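Local coordinates for ankyrin repeat family protein (PDB 3HRA), which is of unknown function but is built of ankyrin repeats, a fold that commonly serves as a scaffold for binding other proteins, at residues I45-N50 with T85-Y90; A109-A114 with I133-D138; Y4-L9 with V32-T37; D159-L164 with S194-Q199. One frame throughout, in Å; residues are numbered along the deposited sequence.

Contact 1 of 4, residues I45-N50 with T85-Y90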
loop_
_atom_site.group_PDB
_atom_site.type_symbol
_atom_site.label_atom_id
_atom_site.label_comp_id
_atom_site.label_asym_id
_atom_site.label_seq_id
_atom_site.Cartn_x
_atom_site.Cartn_y
_atom_site.Cartn_z
ATOM N N ILE A 45 -8.464 -2.100 11.076
ATOM C CA ILE A 45 -8.420 -3.455 11.632
ATOM C C ILE A 45 -8.800 -4.458 10.543
ATOM O O ILE A 45 -8.125 -5.479 10.342
ATOM C CB ILE A 45 -9.354 -3.602 12.859
ATOM C CG1 ILE A 45 -8.801 -2.790 14.035
ATOM C CG2 ILE A 45 -9.513 -5.075 13.262
ATOM C CD1 ILE A 45 -9.791 -2.534 15.113
ATOM N N ALA A 46 -9.875 -4.157 9.826
ATOM C CA ALA A 46 -10.319 -5.021 8.728
ATOM C C ALA A 46 -9.247 -5.185 7.650
ATOM O O ALA A 46 -9.077 -6.267 7.101
ATOM C CB ALA A 46 -11.618 -4.497 8.122
ATOM N N VAL A 47 -8.534 -4.116 7.330
ATOM C CA VAL A 47 -7.502 -4.201 6.292
ATOM C C VAL A 47 -6.339 -5.088 6.743
ATOM O O VAL A 47 -5.841 -5.907 5.974
ATOM C CB VAL A 47 -7.001 -2.803 5.851
ATOM C CG1 VAL A 47 -5.819 -2.930 4.908
ATOM C CG2 VAL A 47 -8.127 -2.042 5.177
ATOM N N HIS A 48 -5.924 -4.920 7.997
ATOM C CA HIS A 48 -4.903 -5.768 8.610
ATOM C C HIS A 48 -5.312 -7.244 8.568
ATOM O O HIS A 48 -4.501 -8.106 8.247
ATOM C CB HIS A 48 -4.633 -5.325 10.060
ATOM C CG HIS A 48 -3.744 -4.118 10.174
ATOM N ND1 HIS A 48 -4.142 -2.858 9.773
ATOM C CD2 HIS A 48 -2.480 -3.977 10.639
ATOM C CE1 HIS A 48 -3.164 -1.996 9.988
ATOM N NE2 HIS A 48 -2.142 -2.651 10.510
ATOM N N ASN A 49 -6.583 -7.520 8.861
ATOM C CA ASN A 49 -7.125 -8.879 8.874
ATOM C C ASN A 49 -7.456 -9.448 7.483
ATOM O O ASN A 49 -7.713 -10.653 7.335
ATOM C CB ASN A 49 -8.405 -8.926 9.711
ATOM C CG ASN A 49 -8.136 -8.949 11.203
ATOM O OD1 ASN A 49 -7.153 -9.517 11.658
ATOM N ND2 ASN A 49 -9.026 -8.336 11.971
ATOM N N ASN A 50 -7.443 -8.575 6.479
ATOM C CA ASN A 50 -7.979 -8.880 5.141
ATOM C C ASN A 50 -9.420 -9.398 5.181
ATOM O O ASN A 50 -9.781 -10.337 4.467
ATOM C CB ASN A 50 -7.076 -9.812 4.321
ATOM C CG ASN A 50 -7.347 -9.710 2.824
ATOM O OD1 ASN A 50 -7.786 -8.674 2.326
ATOM N ND2 ASN A 50 -7.081 -10.798 2.096
ATOM N N THR A 85 -5.145 -6.879 -2.254
ATOM C CA THR A 85 -5.512 -6.442 -3.597
ATOM C C THR A 85 -6.986 -6.107 -3.786
ATOM O O THR A 85 -7.320 -5.090 -4.385
ATOM C CB THR A 85 -5.117 -7.521 -4.612
ATOM O OG1 THR A 85 -3.778 -7.939 -4.332
ATOM C CG2 THR A 85 -5.208 -6.983 -6.044
ATOM N N GLU A 86 -7.859 -6.991 -3.318
ATOM C CA GLU A 86 -9.300 -6.786 -3.421
ATOM C C GLU A 86 -9.729 -5.497 -2.713
ATOM O O GLU A 86 -10.507 -4.712 -3.254
ATOM C CB GLU A 86 -10.024 -8.002 -2.831
ATOM C CG GLU A 86 -9.598 -9.324 -3.517
ATOM C CD GLU A 86 -8.489 -10.148 -2.783
ATOM O OE1 GLU A 86 -7.529 -9.609 -2.126
ATOM O OE2 GLU A 86 -8.582 -11.396 -2.900
ATOM N N ILE A 87 -9.226 -5.290 -1.495
ATOM C CA ILE A 87 -9.568 -4.085 -0.749
ATOM C C ILE A 87 -9.023 -2.831 -1.438
ATOM O O ILE A 87 -9.724 -1.833 -1.544
ATOM C CB ILE A 87 -9.096 -4.164 0.717
ATOM C CG1 ILE A 87 -9.866 -5.264 1.450
ATOM C CG2 ILE A 87 -9.275 -2.819 1.419
ATOM C CD1 ILE A 87 -9.317 -5.548 2.855
ATOM N N LEU A 88 -7.784 -2.906 -1.938
ATOM C CA LEU A 88 -7.157 -1.798 -2.653
ATOM C C LEU A 88 -7.945 -1.427 -3.900
ATOM O O LEU A 88 -8.200 -0.247 -4.149
ATOM C CB LEU A 88 -5.715 -2.143 -3.041
ATOM C CG LEU A 88 -4.965 -1.048 -3.791
ATOM C CD1 LEU A 88 -4.891 0.230 -2.955
ATOM C CD2 LEU A 88 -3.559 -1.539 -4.172
ATOM N N ALA A 89 -8.310 -2.431 -4.688
ATOM C CA ALA A 89 -9.138 -2.187 -5.868
ATOM C C ALA A 89 -10.437 -1.449 -5.499
ATOM O O ALA A 89 -10.865 -0.522 -6.202
ATOM C CB ALA A 89 -9.438 -3.499 -6.578
ATOM N N TYR A 90 -11.067 -1.868 -4.400
ATOM C CA TYR A 90 -12.287 -1.226 -3.948
ATOM C C TYR A 90 -12.030 0.230 -3.550
ATOM O O TYR A 90 -12.798 1.132 -3.919
ATOM C CB TYR A 90 -12.921 -2.007 -2.794
ATOM C CG TYR A 90 -14.389 -1.729 -2.616
ATOM C CD1 TYR A 90 -15.333 -2.339 -3.436
ATOM C CD2 TYR A 90 -14.837 -0.848 -1.629
ATOM C CE1 TYR A 90 -16.689 -2.096 -3.270
ATOM C CE2 TYR A 90 -16.182 -0.597 -1.455
ATOM C CZ TYR A 90 -17.102 -1.215 -2.279
ATOM O OH TYR A 90 -18.443 -0.964 -2.104
HETATM O O HOH W 1 -7.844 -7.537 -0.180
#

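Contact 2 of 4, residues A109-A114 with I133-D138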
loop_
_atom_site.group_PDB
_atom_site.type_symbol
_atom_site.label_atom_id
_atom_site.label_comp_id
_atom_site.label_asym_id
_atom_site.label_seq_id
_atom_site.Cartn_x
_atom_site.Cartn_y
_atom_site.Cartn_z
ATOM N N ALA A 109 2.046 4.178 -1.171
ATOM C CA ALA A 109 1.563 2.798 -1.264
ATOM C C ALA A 109 2.358 1.922 -2.238
ATOM O O ALA A 109 2.462 0.707 -2.042
ATOM C CB ALA A 109 0.061 2.756 -1.589
ATOM N N LEU A 110 2.936 2.544 -3.264
ATOM C CA LEU A 110 3.580 1.827 -4.373
ATOM C C LEU A 110 4.989 1.298 -4.044
ATOM O O LEU A 110 5.347 0.190 -4.417
ATOM C CB LEU A 110 3.623 2.747 -5.599
ATOM C CG LEU A 110 4.207 2.238 -6.920
ATOM C CD1 LEU A 110 3.582 0.930 -7.335
ATOM C CD2 LEU A 110 4.019 3.286 -8.023
ATOM N N ILE A 111 5.790 2.097 -3.345
ATOM C CA ILE A 111 7.132 1.661 -2.973
ATOM C C ILE A 111 7.145 0.322 -2.218
ATOM O O ILE A 111 7.821 -0.605 -2.641
ATOM C CB ILE A 111 7.911 2.753 -2.217
ATOM C CG1 ILE A 111 8.175 3.943 -3.159
ATOM C CG2 ILE A 111 9.223 2.188 -1.701
ATOM C CD1 ILE A 111 8.800 5.181 -2.470
ATOM N N PRO A 112 6.389 0.216 -1.105
ATOM C CA PRO A 112 6.368 -1.054 -0.363
ATOM C C PRO A 112 5.661 -2.172 -1.134
ATOM O O PRO A 112 6.038 -3.328 -0.993
ATOM C CB PRO A 112 5.592 -0.728 0.924
ATOM C CG PRO A 112 5.060 0.649 0.773
ATOM C CD PRO A 112 5.576 1.276 -0.475
ATOM N N ALA A 113 4.646 -1.855 -1.940
ATOM C CA ALA A 113 4.017 -2.892 -2.763
ATOM C C ALA A 113 5.063 -3.563 -3.651
ATOM O O ALA A 113 5.087 -4.783 -3.785
ATOM C CB ALA A 113 2.892 -2.312 -3.610
ATOM N N ALA A 114 5.934 -2.761 -4.258
ATOM C CA ALA A 114 6.991 -3.307 -5.107
ATOM C C ALA A 114 8.045 -4.074 -4.304
ATOM O O ALA A 114 8.440 -5.166 -4.706
ATOM C CB ALA A 114 7.644 -2.208 -5.955
ATOM N N ILE A 133 5.264 7.368 -9.962
ATOM C CA ILE A 133 6.138 6.206 -10.069
ATOM C C ILE A 133 7.561 6.534 -9.604
ATOM O O ILE A 133 8.334 5.645 -9.227
ATOM C CB ILE A 133 6.121 5.656 -11.519
ATOM C CG1 ILE A 133 6.748 4.265 -11.617
ATOM C CG2 ILE A 133 6.790 6.635 -12.495
ATOM C CD1 ILE A 133 6.407 3.584 -12.938
ATOM N N ASP A 134 7.900 7.816 -9.606
ATOM C CA ASP A 134 9.247 8.254 -9.250
ATOM C C ASP A 134 9.342 8.812 -7.824
ATOM O O ASP A 134 10.333 9.447 -7.446
ATOM C CB ASP A 134 9.753 9.296 -10.253
ATOM C CG ASP A 134 9.950 8.726 -11.655
ATOM O OD1 ASP A 134 10.257 7.514 -11.791
ATOM O OD2 ASP A 134 9.803 9.505 -12.639
ATOM N N PHE A 135 8.312 8.560 -7.025
ATOM C CA PHE A 135 8.298 9.068 -5.663
ATOM C C PHE A 135 9.445 8.436 -4.886
ATOM O O PHE A 135 9.844 7.305 -5.167
ATOM C CB PHE A 135 6.967 8.724 -4.990
ATOM C CG PHE A 135 6.767 9.418 -3.667
ATOM C CD1 PHE A 135 6.458 10.765 -3.627
ATOM C CD2 PHE A 135 6.906 8.724 -2.468
ATOM C CE1 PHE A 135 6.275 11.422 -2.398
ATOM C CE2 PHE A 135 6.719 9.365 -1.245
ATOM C CZ PHE A 135 6.401 10.715 -1.216
ATOM N N GLN A 136 10.005 9.175 -3.937
ATOM C CA GLN A 136 11.084 8.656 -3.102
ATOM C C GLN A 136 10.724 8.701 -1.634
ATOM O O GLN A 136 10.083 9.655 -1.161
ATOM C CB GLN A 136 12.359 9.475 -3.308
ATOM C CG GLN A 136 13.056 9.236 -4.647
ATOM C CD GLN A 136 14.221 10.184 -4.849
ATOM O OE1 GLN A 136 15.386 9.827 -4.636
ATOM N NE2 GLN A 136 13.913 11.403 -5.257
ATOM N N ASN A 137 11.163 7.692 -0.892
ATOM C CA ASN A 137 10.987 7.711 0.560
ATOM C C ASN A 137 12.162 8.383 1.284
ATOM O O ASN A 137 12.994 9.045 0.639
ATOM C CB ASN A 137 10.664 6.313 1.119
ATOM C CG ASN A 137 11.766 5.269 0.859
ATOM O OD1 ASN A 137 11.475 4.070 0.797
ATOM N ND2 ASN A 137 13.009 5.708 0.710
ATOM N N ASP A 138 12.221 8.236 2.612
ATOM C CA ASP A 138 13.209 8.964 3.430
ATOM C C ASP A 138 14.648 8.587 3.103
ATOM O O ASP A 138 15.572 9.362 3.369
ATOM C CB ASP A 138 12.989 8.748 4.934
ATOM C CG ASP A 138 11.812 9.521 5.470
ATOM O OD1 ASP A 138 11.430 9.263 6.627
ATOM O OD2 ASP A 138 11.262 10.379 4.740
#

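Contact 3 of 4, residues Y4-L9 with V32-T37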
loop_
_atom_site.group_PDB
_atom_site.type_symbol
_atom_site.label_atom_id
_atom_site.label_comp_id
_atom_site.label_asym_id
_atom_site.label_seq_id
_atom_site.Cartn_x
_atom_site.Cartn_y
_atom_site.Cartn_z
ATOM N N TYR A 4 -25.448 2.448 20.761
ATOM C CA TYR A 4 -24.203 1.722 20.960
ATOM C C TYR A 4 -23.179 2.568 21.716
ATOM O O TYR A 4 -23.120 3.791 21.560
ATOM C CB TYR A 4 -23.593 1.310 19.614
ATOM C CG TYR A 4 -24.358 0.267 18.835
ATOM C CD1 TYR A 4 -24.337 -1.065 19.217
ATOM C CD2 TYR A 4 -25.080 0.610 17.701
ATOM C CE1 TYR A 4 -25.027 -2.028 18.493
ATOM C CE2 TYR A 4 -25.778 -0.344 16.968
ATOM C CZ TYR A 4 -25.740 -1.660 17.365
ATOM O OH TYR A 4 -26.427 -2.608 16.628
ATOM N N GLU A 5 -22.355 1.908 22.515
ATOM C CA GLU A 5 -21.288 2.592 23.226
ATOM C C GLU A 5 -20.107 2.751 22.280
ATOM O O GLU A 5 -19.940 1.940 21.352
ATOM C CB GLU A 5 -20.868 1.783 24.457
ATOM C CG GLU A 5 -21.830 1.875 25.646
ATOM C CD GLU A 5 -21.507 0.851 26.739
ATOM O OE1 GLU A 5 -21.059 -0.269 26.390
ATOM O OE2 GLU A 5 -21.708 1.157 27.941
ATOM N N VAL A 6 -19.294 3.790 22.491
ATOM C CA VAL A 6 -18.048 3.914 21.730
ATOM C C VAL A 6 -17.256 2.624 21.882
ATOM O O VAL A 6 -17.084 2.124 22.998
ATOM C CB VAL A 6 -17.167 5.082 22.220
ATOM C CG1 VAL A 6 -15.871 5.169 21.394
ATOM C CG2 VAL A 6 -17.932 6.387 22.168
ATOM N N GLY A 7 -16.777 2.079 20.765
ATOM C CA GLY A 7 -15.979 0.869 20.806
ATOM C C GLY A 7 -16.686 -0.361 20.296
ATOM O O GLY A 7 -16.041 -1.376 20.039
ATOM N N ALA A 8 -18.010 -0.280 20.153
ATOM C CA ALA A 8 -18.799 -1.417 19.681
ATOM C C ALA A 8 -18.293 -1.944 18.335
ATOM O O ALA A 8 -18.151 -3.158 18.130
ATOM C CB ALA A 8 -20.290 -1.040 19.591
ATOM N N LEU A 9 -18.027 -1.020 17.419
ATOM C CA LEU A 9 -17.636 -1.376 16.057
ATOM C C LEU A 9 -16.202 -1.892 16.027
ATOM O O LEU A 9 -15.900 -2.815 15.286
ATOM C CB LEU A 9 -17.814 -0.171 15.125
ATOM C CG LEU A 9 -17.670 -0.373 13.608
ATOM C CD1 LEU A 9 -18.723 -1.371 13.091
ATOM C CD2 LEU A 9 -17.839 0.988 12.904
ATOM N N VAL A 32 -18.154 5.907 12.489
ATOM C CA VAL A 32 -17.470 4.679 12.064
ATOM C C VAL A 32 -15.952 4.699 12.285
ATOM O O VAL A 32 -15.293 3.657 12.263
ATOM C CB VAL A 32 -17.764 4.336 10.580
ATOM C CG1 VAL A 32 -19.271 4.160 10.360
ATOM C CG2 VAL A 32 -17.204 5.414 9.647
ATOM N N ASP A 33 -15.396 5.889 12.456
ATOM C CA ASP A 33 -13.950 6.011 12.583
ATOM C C ASP A 33 -13.460 6.200 14.026
ATOM O O ASP A 33 -12.475 6.884 14.267
ATOM C CB ASP A 33 -13.422 7.121 11.683
ATOM C CG ASP A 33 -13.324 6.689 10.221
ATOM O OD1 ASP A 33 -13.109 5.497 9.943
ATOM O OD2 ASP A 33 -13.464 7.553 9.351
ATOM N N GLU A 34 -14.130 5.571 14.978
ATOM C CA GLU A 34 -13.606 5.496 16.340
ATOM C C GLU A 34 -12.242 4.807 16.314
ATOM O O GLU A 34 -11.969 4.013 15.409
ATOM C CB GLU A 34 -14.572 4.714 17.231
ATOM C CG GLU A 34 -14.836 3.298 16.752
ATOM C CD GLU A 34 -15.914 2.599 17.580
ATOM O OE1 GLU A 34 -16.837 3.275 18.091
ATOM O OE2 GLU A 34 -15.842 1.365 17.729
ATOM N N VAL A 35 -11.388 5.106 17.298
ATOM C CA VAL A 35 -10.046 4.538 17.310
ATOM C C VAL A 35 -9.680 3.776 18.596
ATOM O O VAL A 35 -10.202 4.064 19.686
ATOM C CB VAL A 35 -8.955 5.606 16.989
ATOM C CG1 VAL A 35 -9.055 6.075 15.533
ATOM C CG2 VAL A 35 -9.048 6.772 17.945
ATOM N N ASP A 36 -8.795 2.794 18.441
ATOM C CA ASP A 36 -8.259 2.039 19.566
ATOM C C ASP A 36 -6.956 2.644 20.088
ATOM O O ASP A 36 -6.558 3.732 19.673
ATOM C CB ASP A 36 -8.082 0.547 19.200
ATOM C CG ASP A 36 -6.976 0.289 18.183
ATOM O OD1 ASP A 36 -6.118 1.163 17.895
ATOM O OD2 ASP A 36 -6.941 -0.847 17.673
ATOM N N THR A 37 -6.297 1.944 21.009
ATOM C CA THR A 37 -5.109 2.488 21.666
ATOM C C THR A 37 -3.930 2.681 20.712
ATOM O O THR A 37 -2.981 3.410 21.028
ATOM C CB THR A 37 -4.657 1.593 22.834
ATOM O OG1 THR A 37 -4.526 0.250 22.360
ATOM C CG2 THR A 37 -5.686 1.618 23.963
#

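Contact 4 of 4, residues D159-L164 with S194-Q199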
loop_
_atom_site.group_PDB
_atom_site.type_symbol
_atom_site.label_atom_id
_atom_site.label_comp_id
_atom_site.label_asym_id
_atom_site.label_seq_id
_atom_site.Cartn_x
_atom_site.Cartn_y
_atom_site.Cartn_z
ATOM N N ASP A 159 10.116 -9.453 -12.881
ATOM C CA ASP A 159 8.825 -9.054 -13.447
ATOM C C ASP A 159 8.369 -7.667 -12.946
ATOM O O ASP A 159 7.787 -6.884 -13.704
ATOM C CB ASP A 159 7.748 -10.105 -13.137
ATOM C CG ASP A 159 7.892 -11.390 -13.987
ATOM O OD1 ASP A 159 8.651 -11.403 -14.982
ATOM O OD2 ASP A 159 7.226 -12.391 -13.652
ATOM N N ILE A 160 8.626 -7.375 -11.677
ATOM C CA ILE A 160 8.254 -6.077 -11.113
ATOM C C ILE A 160 9.103 -4.976 -11.738
ATOM O O ILE A 160 8.580 -3.921 -12.108
ATOM C CB ILE A 160 8.335 -6.065 -9.576
ATOM C CG1 ILE A 160 7.185 -6.886 -8.981
ATOM C CG2 ILE A 160 8.294 -4.630 -9.031
ATOM C CD1 ILE A 160 7.378 -7.283 -7.527
ATOM N N VAL A 161 10.394 -5.239 -11.909
ATOM C CA VAL A 161 11.263 -4.287 -12.609
ATOM C C VAL A 161 10.765 -3.988 -14.043
ATOM O O VAL A 161 10.707 -2.836 -14.460
ATOM C CB VAL A 161 12.735 -4.765 -12.618
ATOM C CG1 VAL A 161 13.581 -3.906 -13.566
ATOM C CG2 VAL A 161 13.288 -4.727 -11.209
ATOM N N LYS A 162 10.412 -5.031 -14.787
ATOM C CA LYS A 162 9.915 -4.858 -16.150
ATOM C C LYS A 162 8.630 -4.025 -16.193
ATOM O O LYS A 162 8.505 -3.119 -17.020
ATOM C CB LYS A 162 9.664 -6.216 -16.810
ATOM C CG LYS A 162 9.216 -6.097 -18.244
ATOM C CD LYS A 162 10.376 -5.692 -19.155
ATOM C CE LYS A 162 9.972 -5.839 -20.617
ATOM N NZ LYS A 162 11.066 -5.421 -21.539
ATOM N N LEU A 163 7.687 -4.360 -15.317
ATOM C CA LEU A 163 6.428 -3.629 -15.155
ATOM C C LEU A 163 6.689 -2.135 -14.913
ATOM O O LEU A 163 6.076 -1.284 -15.557
ATOM C CB LEU A 163 5.648 -4.199 -13.971
ATOM C CG LEU A 163 4.116 -4.255 -13.963
ATOM C CD1 LEU A 163 3.586 -4.193 -12.531
ATOM C CD2 LEU A 163 3.461 -3.194 -14.842
ATOM N N LEU A 164 7.603 -1.820 -13.993
ATOM C CA LEU A 164 7.934 -0.420 -13.683
ATOM C C LEU A 164 8.549 0.301 -14.882
ATOM O O LEU A 164 8.185 1.440 -15.186
ATOM C CB LEU A 164 8.874 -0.314 -12.450
ATOM C CG LEU A 164 8.233 -0.693 -11.107
ATOM C CD1 LEU A 164 9.272 -0.893 -10.004
ATOM C CD2 LEU A 164 7.206 0.366 -10.713
ATOM N N SER A 194 19.914 -6.588 -14.561
ATOM C CA SER A 194 20.837 -5.689 -15.265
ATOM C C SER A 194 20.527 -5.615 -16.760
ATOM O O SER A 194 20.548 -4.546 -17.368
ATOM C CB SER A 194 22.291 -6.130 -15.069
ATOM O OG SER A 194 22.691 -5.971 -13.715
ATOM N N LYS A 195 20.249 -6.769 -17.347
ATOM C CA LYS A 195 19.936 -6.867 -18.761
ATOM C C LYS A 195 18.644 -6.100 -19.074
ATOM O O LYS A 195 18.579 -5.350 -20.055
ATOM C CB LYS A 195 19.801 -8.339 -19.152
ATOM C CG LYS A 195 19.526 -8.565 -20.616
ATOM C CD LYS A 195 19.579 -10.045 -20.968
ATOM C CE LYS A 195 18.467 -10.809 -20.281
ATOM N NZ LYS A 195 18.398 -12.219 -20.760
ATOM N N ILE A 196 17.626 -6.289 -18.244
ATOM C CA ILE A 196 16.359 -5.574 -18.395
ATOM C C ILE A 196 16.618 -4.070 -18.340
ATOM O O ILE A 196 16.177 -3.317 -19.211
ATOM C CB ILE A 196 15.358 -5.982 -17.294
ATOM C CG1 ILE A 196 14.978 -7.460 -17.414
ATOM C CG2 ILE A 196 14.113 -5.108 -17.340
ATOM C CD1 ILE A 196 14.184 -7.964 -16.218
ATOM N N LEU A 197 17.363 -3.624 -17.335
ATOM C CA LEU A 197 17.625 -2.191 -17.179
ATOM C C LEU A 197 18.418 -1.613 -18.354
ATOM O O LEU A 197 18.180 -0.479 -18.760
ATOM C CB LEU A 197 18.340 -1.896 -15.860
ATOM C CG LEU A 197 17.495 -2.139 -14.606
ATOM C CD1 LEU A 197 18.304 -1.984 -13.327
ATOM C CD2 LEU A 197 16.281 -1.219 -14.569
ATOM N N ALA A 198 19.358 -2.393 -18.894
ATOM C CA ALA A 198 20.196 -1.947 -20.011
ATOM C C ALA A 198 19.380 -1.687 -21.283
ATOM O O ALA A 198 19.823 -0.973 -22.177
ATOM C CB ALA A 198 21.294 -2.969 -20.302
ATOM N N GLN A 199 18.197 -2.277 -21.358
ATOM C CA GLN A 199 17.349 -2.135 -22.533
ATOM C C GLN A 199 16.511 -0.860 -22.574
ATOM O O GLN A 199 15.872 -0.571 -23.584
ATOM C CB GLN A 199 16.463 -3.373 -22.673
ATOM C CG GLN A 199 17.286 -4.604 -23.086
ATOM C CD GLN A 199 16.531 -5.887 -22.913
ATOM O OE1 GLN A 199 15.358 -5.882 -22.530
ATOM N NE2 GLN A 199 17.190 -7.006 -23.197
HETATM O O HOH W 2 13.526 -7.270 -21.134
#

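Contact 1 of 4, residues I45-N50 with T85-Y90
Two flat groups, the carboxamide of Asn-50 and the carboxylate of Glu-86, are bridged by a water, their planes turned about 50° apart. The water lies near the plane of the Asn-50 amide but well above that of the carboxylate, and it donates to Asn-50 OD1 at 2.8 Å and to Glu-86 OE1 at 2.9 Å. It also accepts from Ile-87 N, again at 2.9 Å, an amide in the first turn of its helix. One solvent molecule is thus gripped by three bonds and joins two side chains that do not bond directly. Asn-50 CG, anti to the backbone N (chi1 -159°), carries the amide from the turn toward Ile-87, whose methyl CD1 comes in close to the amide plane, 3.5 Å from Asn-50 OD1. Deeper in, Ile-87 CG2 meets Val-47 CG2 at 4.0 Å, while CD1 reaches Val-47 CA at 4.1 Å. Branched aliphatic side chains suit this buried spot, which Pro-75 and Tyr-78 help to cover around Val-47. Asparagine suits position 50 because it tolerates the positive phi (53°) of the Schellman motif ending helix 42-49. Arg-84 binds the carbonyls Val-47 O and His-48 O at that same helix end. The C-terminal turn of helix 42-49, which lies in a predicted repeat, thus packs on the first turn of helix 85-94 of the next helical pair, as expected where successive pairs stack in an ankyrin array.

Contact 2 of 4, residues A109-A114 with I133-D138
Ile-111 of helix 110-115 rests against Phe-135 and the extended chain after it, a helix-against-loop contact of the ankyrin fold, in which long loops join successive helical pairs. Apolar side-chain contacts are few. The methyl Ile-111 CD1 touches the Phe-135 ring at its edge, near the ring plane, 4.0 Å from CD2. A broad ring suits this place, where it meets both Ile-111 and the ring of His-102.

Most of the contact is side chain against backbone. Ile-111 CD1 lies 3.6 Å from Phe-135 O and 3.8 Å from Asn-137 N, so one methyl fits against successive peptide groups where the chain is extended. Ile-111 has CG1 beside its own backbone N (chi1 -66°), and CD1 at the end of that branch makes these approaches. Isoleucine suits the place because its two branches divide the work: CG2 faces the Asn-137 side chain while CD1 serves the loop backbone.

The two segments are tied to the rest of the fold by polar bonds. Asn-108 OD1 accepts from Ile-111 N, and Asp-138 shares backbone bonds with Tyr-105.

At the other end of the contact, Leu-110 and Ile-133 both lean on Leu-126 of helix 119-128. The CB of Ile-133 is directed away from helix 110-115, so it is the backbone that the leucine meets, with Leu-110 CD2 packed 4.1 Å from Ile-133 CA.

Contact 3 of 4, residues Y4-L9 with V32-T37
Glu-34 drives its carboxylate into the start of helix 8-14, where Gly-7 stands at the N-cap; the loop carrying Glu-34 is one of those linking helical pairs in an ankyrin stack. This is the tight part. Gly-7 N donates to Glu-34 OE1 at 2.9 Å and 165°, a nearly straight bond that meets the oxygen from above the carboxylate plane, 45° out of it. The other oxygen, OE2, accepts from Leu-10 N and lies 3.6 Å from Leu-9 CB. Tyr-30 OH joins the group, bonded to Leu-9 N and weakly to Glu-34 OE1. An acid suits this site because amides of the first helical turn lack carbonyl partners within the helix, and the helix end would probably stabilise its negative charge. Glu-34 CG occupies the crowded position between backbone N and carbonyl carbon (chi1 59°), and the chain runs extended beyond it. Glycine fits at position 7, third in the type II turn from Glu-5 to Ala-8, where a positive phi would press a side chain onto the preceding carbonyl.

The exposed side is looser. There Val-6 passes the glutamate with the opposite heading, CG1 staying 3.9 Å from Glu-34 OE1. Inward, the contact turns apolar: Leu-9, which also packs on Ile-24 and Pro-42, has its methyl CD2 against Val-32, 4.1 Å from Val-32 CB and 3.7 Å from Val-32 O.

Contact 4 of 4, residues D159-L164 with S194-Q199
Lys-162 NZ reaches Gln-199 through a water, which accepts from the ammonium at 3.1 Å and donates to Gln-199 OE1 at 2.7 Å. The same nitrogen is hydrogen-bonded to Tyr-200 OH, and a long, weak ion pair with Glu-166 adds a third, distant partner. Held this way, the charge sits at the partly exposed edge of the contact, and a long flexible lysine suits a place where aliphatic cover and a polar tip are both needed. The chain leaves the backbone with CG anti to N and bends at chi2 (74°), which places CD beside Ile-196, 4.2 Å from its CG2.

Beneath these polar groups the two helical segments run nearly parallel, their axes 10.1 Å apart at their closest and 8° from alignment. Such side-by-side, same-direction packing is a hallmark of the ankyrin stack, and it joins helix 155-166, which lies in a predicted repeat, to helix 191-198, the last of the chain.

Val-161 carries the apolar seam. Its CG1, anti to the backbone N (chi1 169°), touches two residues of the facing helix: CG2 of Ile-196 at 4.0 Å and CD2 of Leu-197 at 3.9 Å. The valine and isoleucine cross obliquely, whereas valine and leucine meet at about a right angle. A short, branched valine suits a buried site shared with Leu-144 and Val-148 of helix 143-149. Leu-197 also packs on Ala-181 and Met-182 of helix 181-188.

The four contacts follow one another in the chain in the order 3, 1, 2, 4, each closing before the next opens, as expected of an elongated repeat stack. Contacts 3 and 4 lie toward the two ends, with centres 46 Å apart on opposite sides of the chain's centre. Contact 1 touches contact 3 by packing of Ile-45 CD1 on Asp-36 OD2 at 4.2 Å. Contacts 2 and 4, with centres 17 Å apart, are joined more closely: Ile-133 CD1 lies 3.6 Å from Leu-164 O, and Ala-114 O lies 3.7 Å from Ile-160 CD1. Between contacts 1 and 2 the nearest atoms are about 6 Å apart, although helices 85-94 and 110-115 are consecutive.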